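Local coordinates for protein RmpA (Streptococcus mutans, PDB 3BJV) that probably serves as the cytoplasmic IIA phosphocarrier component of a phosphotransferase system for ascorbate uptake, passing on phosphate that originates from phosphoenolpyruvate, at residues 82-87 / 97-102. Numbering follows the deposited sequence.
Sequences LVTLTE and VQVLLA
Val-83 and Leu-100 illustrate how an antiparallel hydrogen-bonded pair ties two strands together by two reciprocal backbone bonds, N to O and O to N. Val-83 N reaches Leu-100 O at 2.8 Å, and Leu-100 N returns an almost straight bond to Val-83 O at 2.7 Å (176° at the hydrogen). The next rung joins Leu-85 N to Gln-98 O at 2.9 Å, where strand 96-104 turns a corner at Gln-98. Between these rungs, Thr-84 and Val-99 form a non-hydrogen-bonded pair, their methyls Thr-84 CG2 and Val-99 CG1 side by side at 4.1 Å. On the other face, Leu-100 turns CG anti to its carbonyl carbon (chi1 -53°), and its CD1 meets both Val-83 CG1, at 4.1 Å, and Leu-85 CD1, at 4.0 Å, bridging two residues of the partner strand. At the far end Leu-82 CD1 lies 4.0 Å from Leu-101 CD1 where the side chains cross at a slant. Outward from this shell, Thr-84 OG1 accepts a hydrogen bond from Gly-16 N, linking the pair to strand 13-17, which runs parallel to 79-85. Helix 22-36 covers the Val-83 and Leu-100 face, whereas helices 108-123 and 128-133 pack against Val-99 on the opposite one, placing this strand pair in the middle layer of the alpha/beta three-layer sandwich.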
loop_
_atom_site.group_PDB
_atom_site.type_symbol
_atom_site.label_atom_id
_atom_site.label_comp_id
_atom_site.label_asym_id
_atom_site.label_seq_id
_atom_site.Cartn_x
_atom_site.Cartn_y
_atom_site.Cartn_z
ATOM N N LEU A 82 -17.159 -3.452 -2.605
ATOM C CA LEU A 82 -17.143 -3.764 -1.217
ATOM C C LEU A 82 -18.254 -4.769 -0.968
ATOM O O LEU A 82 -19.437 -4.541 -1.328
ATOM C CB LEU A 82 -17.328 -2.508 -0.377
ATOM C CG LEU A 82 -17.022 -2.670 1.117
ATOM C CD1 LEU A 82 -16.515 -1.355 1.592
ATOM C CD2 LEU A 82 -18.266 -3.087 1.907
ATOM N N VAL A 83 -17.851 -5.881 -0.356
ATOM C CA VAL A 83 -18.728 -6.986 -0.032
ATOM C C VAL A 83 -18.495 -7.273 1.468
ATOM O O VAL A 83 -17.337 -7.297 1.906
ATOM C CB VAL A 83 -18.342 -8.229 -0.881
ATOM C CG1 VAL A 83 -18.774 -9.552 -0.192
ATOM C CG2 VAL A 83 -18.903 -8.147 -2.336
ATOM N N THR A 84 -19.565 -7.500 2.235
ATOM C CA THR A 84 -19.459 -7.967 3.628
ATOM C C THR A 84 -20.137 -9.323 3.716
ATOM O O THR A 84 -21.133 -9.549 3.071
ATOM C CB THR A 84 -20.161 -7.030 4.604
ATOM O OG1 THR A 84 -21.531 -6.888 4.234
ATOM C CG2 THR A 84 -19.485 -5.617 4.641
ATOM N N LEU A 85 -19.542 -10.244 4.448
ATOM C CA LEU A 85 -20.085 -11.594 4.696
ATOM C C LEU A 85 -20.831 -11.677 6.052
ATOM O O LEU A 85 -20.537 -10.903 6.995
ATOM C CB LEU A 85 -18.922 -12.634 4.691
ATOM C CG LEU A 85 -18.088 -12.636 3.410
ATOM C CD1 LEU A 85 -16.952 -13.474 3.615
ATOM C CD2 LEU A 85 -18.894 -13.217 2.257
ATOM N N THR A 86 -21.722 -12.669 6.172
ATOM C CA THR A 86 -22.447 -12.866 7.422
ATOM C C THR A 86 -21.621 -13.657 8.450
ATOM O O THR A 86 -21.818 -13.508 9.667
ATOM C CB THR A 86 -23.813 -13.505 7.177
ATOM O OG1 THR A 86 -23.648 -14.700 6.401
ATOM C CG2 THR A 86 -24.756 -12.492 6.414
ATOM N N GLU A 87 -20.689 -14.479 7.952
ATOM C CA GLU A 87 -19.691 -15.169 8.750
ATOM C C GLU A 87 -18.377 -15.022 8.035
ATOM O O GLU A 87 -18.369 -14.986 6.820
ATOM C CB GLU A 87 -20.012 -16.637 8.757
ATOM C CG GLU A 87 -21.181 -16.894 9.606
ATOM C CD GLU A 87 -22.021 -17.994 9.058
ATOM O OE1 GLU A 87 -21.448 -19.120 8.893
ATOM O OE2 GLU A 87 -23.239 -17.693 8.795
ATOM N N VAL A 97 -11.515 -13.665 7.195
ATOM C CA VAL A 97 -11.972 -12.472 6.471
ATOM C C VAL A 97 -13.449 -12.368 6.522
ATOM O O VAL A 97 -14.144 -13.352 6.305
ATOM C CB VAL A 97 -11.527 -12.445 4.945
ATOM C CG1 VAL A 97 -12.129 -11.271 4.233
ATOM C CG2 VAL A 97 -9.974 -12.410 4.861
ATOM N N GLN A 98 -13.926 -11.162 6.809
ATOM C CA GLN A 98 -15.341 -10.867 6.748
ATOM C C GLN A 98 -15.733 -9.710 5.816
ATOM O O GLN A 98 -16.880 -9.572 5.453
ATOM C CB GLN A 98 -15.892 -10.636 8.140
ATOM C CG GLN A 98 -17.365 -10.959 8.151
ATOM C CD GLN A 98 -17.943 -11.060 9.547
ATOM O OE1 GLN A 98 -19.116 -11.414 9.709
ATOM N NE2 GLN A 98 -17.110 -10.777 10.568
ATOM N N VAL A 99 -14.768 -8.857 5.455
ATOM C CA VAL A 99 -15.034 -7.723 4.554
ATOM C C VAL A 99 -14.087 -7.787 3.358
ATOM O O VAL A 99 -12.876 -7.929 3.536
ATOM C CB VAL A 99 -14.912 -6.346 5.253
ATOM C CG1 VAL A 99 -15.405 -5.233 4.343
ATOM C CG2 VAL A 99 -15.670 -6.328 6.589
ATOM N N LEU A 100 -14.640 -7.680 2.144
ATOM C CA LEU A 100 -13.808 -7.708 0.941
ATOM C C LEU A 100 -13.976 -6.446 0.098
ATOM O O LEU A 100 -15.085 -6.066 -0.282
ATOM C CB LEU A 100 -13.994 -8.998 0.111
ATOM C CG LEU A 100 -13.809 -10.275 0.892
ATOM C CD1 LEU A 100 -15.171 -10.886 1.182
ATOM C CD2 LEU A 100 -12.989 -11.233 0.076
ATOM N N LEU A 101 -12.861 -5.772 -0.129
ATOM C CA LEU A 101 -12.835 -4.614 -0.965
ATOM C C LEU A 101 -11.919 -4.921 -2.178
ATOM O O LEU A 101 -10.690 -4.843 -2.074
ATOM C CB LEU A 101 -12.396 -3.389 -0.165
ATOM C CG LEU A 101 -12.934 -2.014 -0.600
ATOM C CD1 LEU A 101 -12.712 -0.979 0.541
ATOM C CD2 LEU A 101 -12.238 -1.558 -1.890
ATOM N N ALA A 102 -12.537 -5.343 -3.282
ATOM C CA ALA A 102 -11.821 -5.651 -4.515
ATOM C C ALA A 102 -11.403 -4.378 -5.208
ATOM O O ALA A 102 -12.088 -3.367 -5.183
ATOM C CB ALA A 102 -12.642 -6.453 -5.417
#